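Local coordinates for protein esterase (uncultured bacterium pCosCE1, PDB 7ATL) that probably hydrolyses carboxylic esters as a family VIII carboxylesterase with a beta-lactamase-like fold, and also shows promiscuous acyltransferase activity, at residues A[71-75]-A[178-182]; A[84-90]-A[109-115]; A[66-70]-A[273-277]; A[147-152]-A[259-263]. One frame throughout, in Å; residues are numbered along the deposited sequence.

Contact 1: residues A[71-75]-A[178-182]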
loop_
_atom_site.group_PDB
_atom_site.type_symbol
_atom_site.label_atom_id
_atom_site.label_comp_id
_atom_site.label_asym_id
_atom_site.label_seq_id
_atom_site.Cartn_x
_atom_site.Cartn_y
_atom_site.Cartn_z
ATOM N N ILE A 71 -5.397 -0.178 -6.395
ATOM C CA ILE A 71 -6.254 -1.251 -6.979
ATOM C C ILE A 71 -7.617 -1.218 -6.278
ATOM O O ILE A 71 -8.640 -1.515 -6.962
ATOM C CB ILE A 71 -5.575 -2.627 -6.932
ATOM C CG1 ILE A 71 -4.205 -2.600 -7.606
ATOM C CG2 ILE A 71 -6.472 -3.688 -7.552
ATOM C CD1 ILE A 71 -4.249 -2.258 -9.067
ATOM N N THR A 72 -7.650 -0.827 -5.002
ATOM C CA THR A 72 -8.920 -0.524 -4.295
ATOM C C THR A 72 -9.666 0.572 -5.077
ATOM O O THR A 72 -10.878 0.401 -5.320
ATOM C CB THR A 72 -8.667 -0.141 -2.837
ATOM O OG1 THR A 72 -8.053 -1.268 -2.209
ATOM C CG2 THR A 72 -9.936 0.265 -2.116
ATOM N N LEU A 73 -8.973 1.632 -5.507
ATOM C CA LEU A 73 -9.591 2.710 -6.333
ATOM C C LEU A 73 -10.171 2.118 -7.621
ATOM O O LEU A 73 -11.274 2.519 -7.978
ATOM C CB LEU A 73 -8.614 3.834 -6.699
ATOM C CG LEU A 73 -9.242 4.900 -7.606
ATOM C CD1 LEU A 73 -10.540 5.401 -6.996
ATOM C CD2 LEU A 73 -8.317 6.062 -7.854
ATOM N N ALA A 74 -9.450 1.244 -8.320
ATOM C CA ALA A 74 -9.936 0.647 -9.583
ATOM C C ALA A 74 -11.279 -0.055 -9.321
ATOM O O ALA A 74 -12.231 0.186 -10.082
ATOM C CB ALA A 74 -8.895 -0.284 -10.148
ATOM N N ALA A 75 -11.350 -0.867 -8.268
ATOM C CA ALA A 75 -12.552 -1.612 -7.827
ATOM C C ALA A 75 -13.701 -0.655 -7.485
ATOM O O ALA A 75 -14.849 -0.935 -7.893
ATOM C CB ALA A 75 -12.223 -2.445 -6.611
ATOM N N LEU A 178 -8.367 -9.433 -5.457
ATOM C CA LEU A 178 -9.225 -8.366 -6.022
ATOM C C LEU A 178 -8.764 -8.058 -7.446
ATOM O O LEU A 178 -9.618 -7.960 -8.352
ATOM C CB LEU A 178 -9.159 -7.133 -5.120
ATOM C CG LEU A 178 -10.065 -5.967 -5.533
ATOM C CD1 LEU A 178 -11.537 -6.361 -5.581
ATOM C CD2 LEU A 178 -9.851 -4.806 -4.587
ATOM N N GLY A 179 -7.453 -7.956 -7.646
ATOM C CA GLY A 179 -6.835 -7.712 -8.965
ATOM C C GLY A 179 -7.334 -8.688 -10.010
ATOM O O GLY A 179 -7.751 -8.244 -11.092
ATOM N N ALA A 180 -7.325 -9.980 -9.682
ATOM C CA ALA A 180 -7.814 -11.040 -10.585
ATOM C C ALA A 180 -9.323 -10.869 -10.796
ATOM O O ALA A 180 -9.788 -10.990 -11.933
ATOM C CB ALA A 180 -7.448 -12.397 -10.038
ATOM N N VAL A 181 -10.079 -10.560 -9.754
ATOM C CA VAL A 181 -11.526 -10.273 -9.958
ATOM C C VAL A 181 -11.660 -9.137 -10.981
ATOM O O VAL A 181 -12.443 -9.277 -11.933
ATOM C CB VAL A 181 -12.252 -9.909 -8.654
ATOM C CG1 VAL A 181 -13.630 -9.326 -8.947
ATOM C CG2 VAL A 181 -12.342 -11.094 -7.713
ATOM N N LEU A 182 -10.933 -8.047 -10.791
ATOM C CA LEU A 182 -11.022 -6.867 -11.686
ATOM C C LEU A 182 -10.743 -7.265 -13.149
ATOM O O LEU A 182 -11.437 -6.737 -14.055
ATOM C CB LEU A 182 -10.027 -5.825 -11.172
ATOM C CG LEU A 182 -10.603 -4.723 -10.297
ATOM C CD1 LEU A 182 -11.598 -5.251 -9.283
ATOM C CD2 LEU A 182 -9.497 -3.951 -9.624
#
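No ring or other flat side chain enters where Leu182 meets Ile71, Ala74 and Ala75; the flat groups met are peptides of helix 67-80, with Leu182 CD2 lying 3.7 Å from Ile71 O and close to Ala75 N, which hydrogen-bonds this same oxygen within the helix. This is buried helix-to-helix packing in the helical part of a beta-lactamase-like fold, apolar between the side chains and without a hydrogen bond across it. The axes of 71-75 and 178-182 run in broadly the same direction, 38° apart, and come within 10.1 Å. Leu182 is the main intruder. Its CD2 branch meets Ile71 CG2 at 3.7 Å and also reaches Ala74 CB at 3.8 Å. The Ile71 methyl is directed there because CG2 stands opposite the backbone N, while CG1 (chi1 -55°) goes the other way, anti to the carbonyl carbon. Gly179 has no side chain, and Ile71 CG2 comes to 4.3 Å from Gly179 CA. Beyond the pair, Leu115 of helix 111-116 covers both Thr72 and Leu178, and Val198 of helix 190-199 packs on Ala74. Small Ala75 is shared by two leucines: its CB has Leu178 CD2 and Leu182 CD1 each 3.9 Å away.

Contact 2: residues A[84-90]-A[109-115]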
loop_
_atom_site.group_PDB
_atom_site.type_symbol
_atom_site.label_atom_id
_atom_site.label_comp_id
_atom_site.label_asym_id
_atom_site.label_seq_id
_atom_site.Cartn_x
_atom_site.Cartn_y
_atom_site.Cartn_z
ATOM N N LEU A 84 -19.355 -4.186 -10.874
ATOM C CA LEU A 84 -18.963 -5.015 -9.709
ATOM C C LEU A 84 -19.835 -4.631 -8.504
ATOM O O LEU A 84 -20.218 -3.454 -8.408
ATOM C CB LEU A 84 -17.479 -4.730 -9.448
ATOM C CG LEU A 84 -16.791 -5.568 -8.380
ATOM C CD1 LEU A 84 -16.918 -7.035 -8.695
ATOM C CD2 LEU A 84 -15.325 -5.202 -8.282
ATOM N N GLY A 85 -20.134 -5.570 -7.604
ATOM C CA GLY A 85 -20.918 -5.297 -6.379
ATOM C C GLY A 85 -20.121 -5.517 -5.097
ATOM O O GLY A 85 -19.388 -6.529 -5.002
ATOM N N LEU A 86 -20.295 -4.649 -4.101
ATOM C CA LEU A 86 -19.657 -4.836 -2.769
ATOM C C LEU A 86 -19.993 -6.218 -2.189
ATOM O O LEU A 86 -19.165 -6.730 -1.398
ATOM C CB LEU A 86 -20.115 -3.726 -1.823
ATOM C CG LEU A 86 -19.329 -2.425 -1.965
ATOM C CD1 LEU A 86 -19.926 -1.328 -1.088
ATOM C CD2 LEU A 86 -17.849 -2.646 -1.655
ATOM N N ASP A 87 -21.156 -6.787 -2.553
ATOM C CA ASP A 87 -21.705 -8.044 -1.982
ATOM C C ASP A 87 -21.652 -9.159 -3.032
ATOM O O ASP A 87 -22.288 -10.178 -2.837
ATOM C CB ASP A 87 -23.115 -7.806 -1.430
ATOM C CG ASP A 87 -23.137 -6.990 -0.143
ATOM O OD1 ASP A 87 -22.472 -7.391 0.838
ATOM O OD2 ASP A 87 -23.793 -5.942 -0.129
ATOM N N ASP A 88 -20.922 -8.975 -4.122
ATOM C CA ASP A 88 -20.604 -10.092 -5.042
ATOM C C ASP A 88 -19.691 -11.083 -4.325
ATOM O O ASP A 88 -18.743 -10.647 -3.617
ATOM C CB ASP A 88 -19.893 -9.587 -6.291
ATOM C CG ASP A 88 -20.821 -8.845 -7.224
ATOM O OD1 ASP A 88 -21.960 -8.550 -6.793
ATOM O OD2 ASP A 88 -20.396 -8.585 -8.364
ATOM N N THR A 89 -19.934 -12.372 -4.522
ATOM C CA THR A 89 -18.992 -13.433 -4.101
ATOM C C THR A 89 -17.751 -13.342 -4.990
ATOM O O THR A 89 -17.845 -12.795 -6.097
ATOM C CB THR A 89 -19.650 -14.811 -4.145
ATOM O OG1 THR A 89 -19.945 -15.104 -5.509
ATOM C CG2 THR A 89 -20.890 -14.860 -3.276
ATOM N N VAL A 90 -16.628 -13.841 -4.496
ATOM C CA VAL A 90 -15.384 -13.942 -5.299
ATOM C C VAL A 90 -15.591 -15.058 -6.315
ATOM O O VAL A 90 -15.284 -14.863 -7.510
ATOM C CB VAL A 90 -14.157 -14.170 -4.398
ATOM C CG1 VAL A 90 -12.905 -14.425 -5.219
ATOM C CG2 VAL A 90 -13.936 -12.993 -3.464
ATOM N N ILE A 109 -16.944 -15.587 0.029
ATOM C CA ILE A 109 -16.152 -14.361 0.306
ATOM C C ILE A 109 -16.784 -13.259 -0.518
ATOM O O ILE A 109 -16.991 -13.456 -1.741
ATOM C CB ILE A 109 -14.666 -14.525 -0.063
ATOM C CG1 ILE A 109 -13.954 -15.612 0.757
ATOM C CG2 ILE A 109 -13.961 -13.180 0.047
ATOM C CD1 ILE A 109 -12.640 -16.086 0.140
ATOM N N LYS A 110 -17.049 -12.139 0.124
ATOM C CA LYS A 110 -17.632 -10.969 -0.558
ATOM C C LYS A 110 -16.509 -9.994 -0.887
ATOM O O LYS A 110 -15.520 -9.941 -0.144
ATOM C CB LYS A 110 -18.701 -10.298 0.302
ATOM C CG LYS A 110 -20.021 -11.043 0.411
ATOM C CD LYS A 110 -20.748 -10.660 1.686
ATOM C CE LYS A 110 -22.246 -10.806 1.583
ATOM N NZ LYS A 110 -22.937 -9.662 2.222
ATOM N N ILE A 111 -16.709 -9.230 -1.960
ATOM C CA ILE A 111 -15.796 -8.142 -2.408
ATOM C C ILE A 111 -15.534 -7.216 -1.214
ATOM O O ILE A 111 -14.376 -6.834 -1.033
ATOM C CB ILE A 111 -16.377 -7.427 -3.645
ATOM C CG1 ILE A 111 -16.610 -8.394 -4.810
ATOM C CG2 ILE A 111 -15.495 -6.275 -4.080
ATOM C CD1 ILE A 111 -15.365 -9.120 -5.272
ATOM N N ARG A 112 -16.522 -6.895 -0.388
ATOM C CA ARG A 112 -16.279 -5.947 0.738
ATOM C C ARG A 112 -15.292 -6.575 1.734
ATOM O O ARG A 112 -14.615 -5.823 2.494
ATOM C CB ARG A 112 -17.575 -5.544 1.454
ATOM C CG ARG A 112 -18.380 -6.713 2.013
ATOM C CD ARG A 112 -19.545 -6.249 2.857
ATOM N NE ARG A 112 -20.625 -5.724 2.031
ATOM C CZ ARG A 112 -20.928 -4.435 1.864
ATOM N NH1 ARG A 112 -20.223 -3.477 2.444
ATOM N NH2 ARG A 112 -21.933 -4.117 1.075
ATOM N N HIS A 113 -15.253 -7.903 1.791
ATOM C CA HIS A 113 -14.315 -8.624 2.671
ATOM C C HIS A 113 -12.917 -8.466 2.064
ATOM O O HIS A 113 -11.957 -8.199 2.832
ATOM C CB HIS A 113 -14.726 -10.094 2.885
ATOM C CG HIS A 113 -16.093 -10.332 3.435
ATOM N ND1 HIS A 113 -16.896 -11.386 2.983
ATOM C CD2 HIS A 113 -16.806 -9.708 4.401
ATOM C CE1 HIS A 113 -18.034 -11.397 3.648
ATOM N NE2 HIS A 113 -18.009 -10.384 4.520
ATOM N N LEU A 114 -12.768 -8.632 0.750
ATOM C CA LEU A 114 -11.438 -8.396 0.117
ATOM C C LEU A 114 -10.941 -6.969 0.444
ATOM O O LEU A 114 -9.773 -6.819 0.817
ATOM C CB LEU A 114 -11.494 -8.626 -1.397
ATOM C CG LEU A 114 -11.731 -10.056 -1.869
ATOM C CD1 LEU A 114 -11.622 -10.144 -3.383
ATOM C CD2 LEU A 114 -10.755 -11.017 -1.213
ATOM N N LEU A 115 -11.797 -5.955 0.321
ATOM C CA LEU A 115 -11.409 -4.525 0.434
ATOM C C LEU A 115 -10.922 -4.185 1.851
ATOM O O LEU A 115 -10.131 -3.231 1.978
ATOM C CB LEU A 115 -12.615 -3.663 0.059
ATOM C CG LEU A 115 -13.043 -3.758 -1.399
ATOM C CD1 LEU A 115 -14.331 -2.991 -1.635
ATOM C CD2 LEU A 115 -11.951 -3.234 -2.314
HETATM O O HOH W 1 -16.723 -16.676 -2.796
#
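Arg112 reaches Asp87 because its CG takes the position between backbone N and carbonyl carbon (chi1 57°) and the chain bends again at chi3 (75°), while Asp87 CG sits anti to its own carbonyl carbon. The guanidinium then grips the carboxylate side-on, NE giving its hydrogen to OD1 of Asp87 at 2.8 Å and NH2 to OD2 of Asp87 at 2.9 Å. Both bonds are nearly straight and lie in the guanidinium plane, yet meet the carboxylate from above its plane. From the opposite face Lys110 NZ comes to 2.7 Å from Asp87 OD1, so this oxygen is pinned between two donors. Asp87, Lys110 and Arg112 thus form a salt-bridge network. Leu86 CB lies over one guanidinium face, 3.4 Å from Arg112 NH2. Lys110 holds the N-cap position of helix 111-116, and the backbone of its first turn is tied to the type I turn from Gly85 to Asp88: Arg112 N bonds to Leu86 O and Ile111 N to Asp88 O. A single beta bridge pairs Thr89 with Lys110, with Val90 N donating to Ile109 O at 2.8 Å. On the buried side Leu84 touches Ile111, and Val90 CG2 lies 3.5 Å from Ile109 CG2 and 3.7 Å from Leu114 CD1.

Contact 3: residues A[66-70]-A[273-277]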
loop_
_atom_site.group_PDB
_atom_site.type_symbol
_atom_site.label_atom_id
_atom_site.label_comp_id
_atom_site.label_asym_id
_atom_site.label_seq_id
_atom_site.Cartn_x
_atom_site.Cartn_y
_atom_site.Cartn_z
ATOM N N VAL A 66 1.645 0.224 -1.030
ATOM C CA VAL A 66 1.051 1.451 -1.623
ATOM C C VAL A 66 0.341 1.064 -2.923
ATOM O O VAL A 66 -0.460 1.874 -3.397
ATOM C CB VAL A 66 2.067 2.593 -1.792
ATOM C CG1 VAL A 66 1.440 3.817 -2.448
ATOM C CG2 VAL A 66 2.667 2.953 -0.449
ATOM N N SER A 67 0.535 -0.159 -3.404
ATOM C CA SER A 67 -0.234 -0.771 -4.527
ATOM C C SER A 67 -1.732 -0.904 -4.171
ATOM O O SER A 67 -2.585 -0.813 -5.077
ATOM C CB SER A 67 0.350 -2.136 -4.928
ATOM O OG SER A 67 1.758 -2.094 -5.185
ATOM N N LYS A 68 -2.058 -1.145 -2.906
ATOM C CA LYS A 68 -3.438 -1.493 -2.458
ATOM C C LYS A 68 -4.445 -0.369 -2.726
ATOM O O LYS A 68 -5.520 -0.620 -3.282
ATOM C CB LYS A 68 -3.384 -1.907 -0.985
ATOM C CG LYS A 68 -2.673 -3.235 -0.807
ATOM C CD LYS A 68 -2.599 -3.711 0.597
ATOM C CE LYS A 68 -2.244 -5.191 0.646
ATOM N NZ LYS A 68 -0.784 -5.419 0.503
ATOM N N PRO A 69 -4.210 0.889 -2.282
ATOM C CA PRO A 69 -5.187 1.954 -2.508
ATOM C C PRO A 69 -5.411 2.217 -4.005
ATOM O O PRO A 69 -6.539 2.490 -4.369
ATOM C CB PRO A 69 -4.644 3.164 -1.751
ATOM C CG PRO A 69 -3.208 2.830 -1.509
ATOM C CD PRO A 69 -3.111 1.326 -1.424
ATOM N N TYR A 70 -4.359 2.062 -4.815
ATOM C CA TYR A 70 -4.429 2.093 -6.297
ATOM C C TYR A 70 -5.476 1.092 -6.806
ATOM O O TYR A 70 -6.347 1.493 -7.601
ATOM C CB TYR A 70 -3.046 1.858 -6.906
ATOM C CG TYR A 70 -2.248 3.126 -7.103
ATOM C CD1 TYR A 70 -2.750 4.179 -7.843
ATOM C CD2 TYR A 70 -1.001 3.288 -6.529
ATOM C CE1 TYR A 70 -2.030 5.343 -8.036
ATOM C CE2 TYR A 70 -0.264 4.444 -6.700
ATOM C CZ TYR A 70 -0.780 5.467 -7.466
ATOM O OH TYR A 70 -0.067 6.606 -7.639
ATOM N N ASP A 273 2.230 10.914 -8.318
ATOM C CA ASP A 273 1.127 10.022 -8.758
ATOM C C ASP A 273 0.399 9.579 -7.485
ATOM O O ASP A 273 -0.809 9.643 -7.462
ATOM C CB ASP A 273 1.600 8.882 -9.670
ATOM C CG ASP A 273 1.886 9.237 -11.134
ATOM O OD1 ASP A 273 1.467 10.316 -11.614
ATOM O OD2 ASP A 273 2.529 8.413 -11.798
ATOM N N VAL A 274 1.108 9.272 -6.408
ATOM C CA VAL A 274 0.468 8.823 -5.136
ATOM C C VAL A 274 -0.357 9.975 -4.549
ATOM O O VAL A 274 -1.430 9.704 -3.977
ATOM C CB VAL A 274 1.527 8.301 -4.145
ATOM C CG1 VAL A 274 0.946 7.967 -2.773
ATOM C CG2 VAL A 274 2.266 7.103 -4.723
ATOM N N LEU A 275 0.114 11.213 -4.677
ATOM C CA LEU A 275 -0.587 12.385 -4.104
ATOM C C LEU A 275 -1.900 12.593 -4.858
ATOM O O LEU A 275 -2.892 12.939 -4.196
ATOM C CB LEU A 275 0.294 13.630 -4.190
ATOM C CG LEU A 275 -0.360 14.893 -3.628
ATOM C CD1 LEU A 275 -0.862 14.668 -2.210
ATOM C CD2 LEU A 275 0.607 16.056 -3.647
ATOM N N GLN A 276 -1.895 12.399 -6.186
ATOM C CA GLN A 276 -3.113 12.434 -7.041
ATOM C C GLN A 276 -4.091 11.410 -6.479
ATOM O O GLN A 276 -5.267 11.753 -6.281
ATOM C CB GLN A 276 -2.820 12.067 -8.501
ATOM C CG GLN A 276 -2.303 13.210 -9.366
ATOM C CD GLN A 276 -3.214 14.405 -9.204
ATOM O OE1 GLN A 276 -4.420 14.355 -9.496
ATOM N NE2 GLN A 276 -2.649 15.473 -8.663
ATOM N N LEU A 277 -3.607 10.191 -6.231
ATOM C CA LEU A 277 -4.440 9.090 -5.689
ATOM C C LEU A 277 -5.051 9.503 -4.332
ATOM O O LEU A 277 -6.258 9.289 -4.120
ATOM C CB LEU A 277 -3.566 7.842 -5.551
ATOM C CG LEU A 277 -4.152 6.748 -4.666
ATOM C CD1 LEU A 277 -5.444 6.227 -5.294
ATOM C CD2 LEU A 277 -3.146 5.622 -4.440
#
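Tyr70 leaves helix 67-80 with its CB bond passing alongside helix 271-283, and a chi1 of -89° swings the ring across to that helix. From CG outward one face of the ring is covered by Leu277: CD2 of the leucine stands 3.5 Å from the ring centroid, only 3° off the normal, a CH-pi contact centred so well that all six ring carbons are almost equally distant from the methyl. CD1 of Tyr70 is 3.7 Å from Leu277 CD2. Farther out, CE1 also meets Leu277 CB at 3.8 Å, and CE2 approaches Val274 CG2 at 4.2 Å. The tip, OH, presses against the backbone between Asp273 and Val274, 3.5 Å from Asp273 CB; it lies near Asp273 O and Val274 N too, but the angles are poor for hydrogen bonds. The Asp273 carboxylate is engaged elsewhere, with Arg205 N, Asn206 N and Thr207. On the Leu277 side of the ring, Pro69 CB touches Leu277 CD2 at 3.9 Å, and Val66 CG1 meets Val274 CG2 at 4.1 Å. Val66 and Pro69 also pack on Trp347 of strand 345-350. The contact joins helix 271-283 to the region round the start of helix 67-80, where Ser65 and Lys68 fit an SxxK pattern and Lys68 NZ bonds to Ser65 OG and Tyr123 OH, consistent with the active-site layout of beta-lactamase-like serine hydrolases.

Contact 4: residues A[147-152]-A[259-263]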
loop_
_atom_site.group_PDB
_atom_site.type_symbol
_atom_site.label_atom_id
_atom_site.label_comp_id
_atom_site.label_asym_id
_atom_site.label_seq_id
_atom_site.Cartn_x
_atom_site.Cartn_y
_atom_site.Cartn_z
ATOM N N LEU A 147 5.445 -17.963 -11.617
ATOM C CA LEU A 147 3.968 -18.074 -11.651
ATOM C C LEU A 147 3.364 -16.911 -12.428
ATOM O O LEU A 147 3.943 -15.801 -12.412
ATOM C CB LEU A 147 3.433 -18.089 -10.225
ATOM C CG LEU A 147 4.095 -19.116 -9.316
ATOM C CD1 LEU A 147 3.534 -18.993 -7.921
ATOM C CD2 LEU A 147 3.916 -20.535 -9.848
ATOM N N THR A 148 2.223 -17.198 -13.056
ATOM C CA THR A 148 1.162 -16.218 -13.383
ATOM C C THR A 148 0.383 -15.932 -12.092
ATOM O O THR A 148 0.470 -16.761 -11.109
ATOM C CB THR A 148 0.234 -16.725 -14.494
ATOM O OG1 THR A 148 -0.514 -17.862 -14.037
ATOM C CG2 THR A 148 1.000 -17.074 -15.757
ATOM N N LEU A 149 -0.340 -14.812 -12.076
ATOM C CA LEU A 149 -1.266 -14.437 -10.979
ATOM C C LEU A 149 -2.240 -15.594 -10.751
ATOM O O LEU A 149 -2.430 -16.005 -9.615
ATOM C CB LEU A 149 -2.025 -13.171 -11.398
ATOM C CG LEU A 149 -3.059 -12.655 -10.401
ATOM C CD1 LEU A 149 -2.430 -12.464 -9.028
ATOM C CD2 LEU A 149 -3.649 -11.342 -10.887
ATOM N N GLU A 150 -2.855 -16.073 -11.826
ATOM C CA GLU A 150 -3.865 -17.152 -11.748
ATOM C C GLU A 150 -3.239 -18.360 -11.047
ATOM O O GLU A 150 -3.918 -18.937 -10.180
ATOM C CB GLU A 150 -4.391 -17.529 -13.134
ATOM C CG GLU A 150 -5.480 -18.574 -13.034
ATOM C CD GLU A 150 -6.261 -18.877 -14.295
ATOM O OE1 GLU A 150 -6.553 -20.073 -14.504
ATOM O OE2 GLU A 150 -6.618 -17.918 -15.034
ATOM N N GLN A 151 -2.008 -18.732 -11.426
ATOM C CA GLN A 151 -1.314 -19.930 -10.885
ATOM C C GLN A 151 -1.092 -19.696 -9.388
ATOM O O GLN A 151 -1.376 -20.613 -8.601
ATOM C CB GLN A 151 -0.011 -20.232 -11.629
ATOM C CG GLN A 151 -0.189 -20.890 -12.990
ATOM C CD GLN A 151 1.072 -20.771 -13.811
ATOM O OE1 GLN A 151 2.054 -20.139 -13.436
ATOM N NE2 GLN A 151 1.071 -21.369 -14.979
ATOM N N ASN A 152 -0.722 -18.480 -8.996
ATOM C CA ASN A 152 -0.499 -18.147 -7.564
ATOM C C ASN A 152 -1.810 -18.193 -6.770
ATOM O O ASN A 152 -1.791 -18.661 -5.609
ATOM C CB ASN A 152 0.175 -16.794 -7.374
ATOM C CG ASN A 152 0.708 -16.650 -5.968
ATOM O OD1 ASN A 152 1.282 -17.603 -5.438
ATOM N ND2 ASN A 152 0.505 -15.479 -5.364
ATOM N N ALA A 259 6.918 -10.561 -14.664
ATOM C CA ALA A 259 6.510 -10.813 -13.266
ATOM C C ALA A 259 4.995 -10.586 -13.138
ATOM O O ALA A 259 4.504 -9.556 -13.659
ATOM C CB ALA A 259 7.301 -9.929 -12.336
ATOM N N TYR A 260 4.270 -11.505 -12.494
ATOM C CA TYR A 260 2.790 -11.399 -12.384
ATOM C C TYR A 260 2.433 -10.112 -11.634
ATOM O O TYR A 260 3.127 -9.683 -10.695
ATOM C CB TYR A 260 2.133 -12.658 -11.791
ATOM C CG TYR A 260 2.281 -12.842 -10.307
ATOM C CD1 TYR A 260 1.431 -12.201 -9.434
ATOM C CD2 TYR A 260 3.262 -13.657 -9.770
ATOM C CE1 TYR A 260 1.554 -12.358 -8.064
ATOM C CE2 TYR A 260 3.410 -13.813 -8.400
ATOM C CZ TYR A 260 2.541 -13.167 -7.538
ATOM O OH TYR A 260 2.637 -13.298 -6.178
ATOM N N PRO A 261 1.373 -9.420 -12.109
ATOM C CA PRO A 261 0.900 -8.194 -11.479
ATOM C C PRO A 261 0.304 -8.469 -10.097
ATOM O O PRO A 261 -0.724 -9.073 -10.046
ATOM C CB PRO A 261 -0.173 -7.689 -12.447
ATOM C CG PRO A 261 -0.646 -8.929 -13.167
ATOM C CD PRO A 261 0.613 -9.753 -13.323
ATOM N N SER A 262 1.018 -8.085 -9.036
ATOM C CA SER A 262 0.543 -8.176 -7.632
ATOM C C SER A 262 -0.185 -6.880 -7.298
ATOM O O SER A 262 0.477 -5.866 -7.112
ATOM C CB SER A 262 1.669 -8.435 -6.652
ATOM O OG SER A 262 1.238 -8.203 -5.316
ATOM N N GLY A 263 -1.508 -6.935 -7.227
ATOM C CA GLY A 263 -2.346 -5.807 -6.770
ATOM C C GLY A 263 -2.031 -5.343 -5.354
ATOM O O GLY A 263 -2.181 -4.136 -5.095
HETATM O O HOH W 2 5.961 -14.076 -11.871
#
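Tyr260 buries the most surface here, packing against the start of helix 149-157. Its CG sits between backbone N and carbonyl carbon (chi1 75°); CB lies 3.3 Å from Leu149 N, and the ring runs on toward Asn152. Leu149 is second in buried surface: the Leu149 and Tyr260 side chains cross at about a right angle, with Leu149 CD1 3.9 Å from Tyr260 CD1, and the other branch, Leu149 CD2, rests 3.8 Å from Pro261 O. Leu147 contributes mainly its carbonyl: Leu147 O stands at the ring edge, near the plane, 3.5 Å from Tyr260 CD2. A water can bridge the two backbones, its oxygen 2.7 Å from Leu147 O and accepting from Tyr260 N, though other acceptors compete for its protons. Thr148 and Gln151 form a capping box at this helix start: Gln151 N donates to Thr148 OG1, and Thr148 N donates to Gln151 OE1. At the ring's far end Asn152 ND2 comes near Tyr260 OH but makes no bond to it, while Asn152 OD1 accepts from Lys139 N. Arg253 makes a cation-pi contact with Tyr260. Leu149 packs on Ala180 and Glu183 of helix 174-186, and Pro261 on Leu190 and Pro191 of helix 190-199.

Overall arrangement
From the N terminus, helix 67-80 opens two loops, first with 66-70 (contact 3) and then with 71-75 (contact 1). The chain next closes the short loop of contact 2, joining 84-90 to the start of helix 111-116. Residues 147-152 open contact 4 before 178-182 closes contact 1, so these two cross. The loop of contact 4 ends at 259-263, and 273-277 closes contact 3 last, with the other three nested inside it. Contacts 1 and 2 touch through leucines of helices 174-186 and 111-116; Gly263 of contact 4 packs against both Ile71 and Ser67. Helix 67-80 is tied to helix 174-186 by contact 1 and to helix 271-283, which packs on the antiparallel sheet, by contact 3.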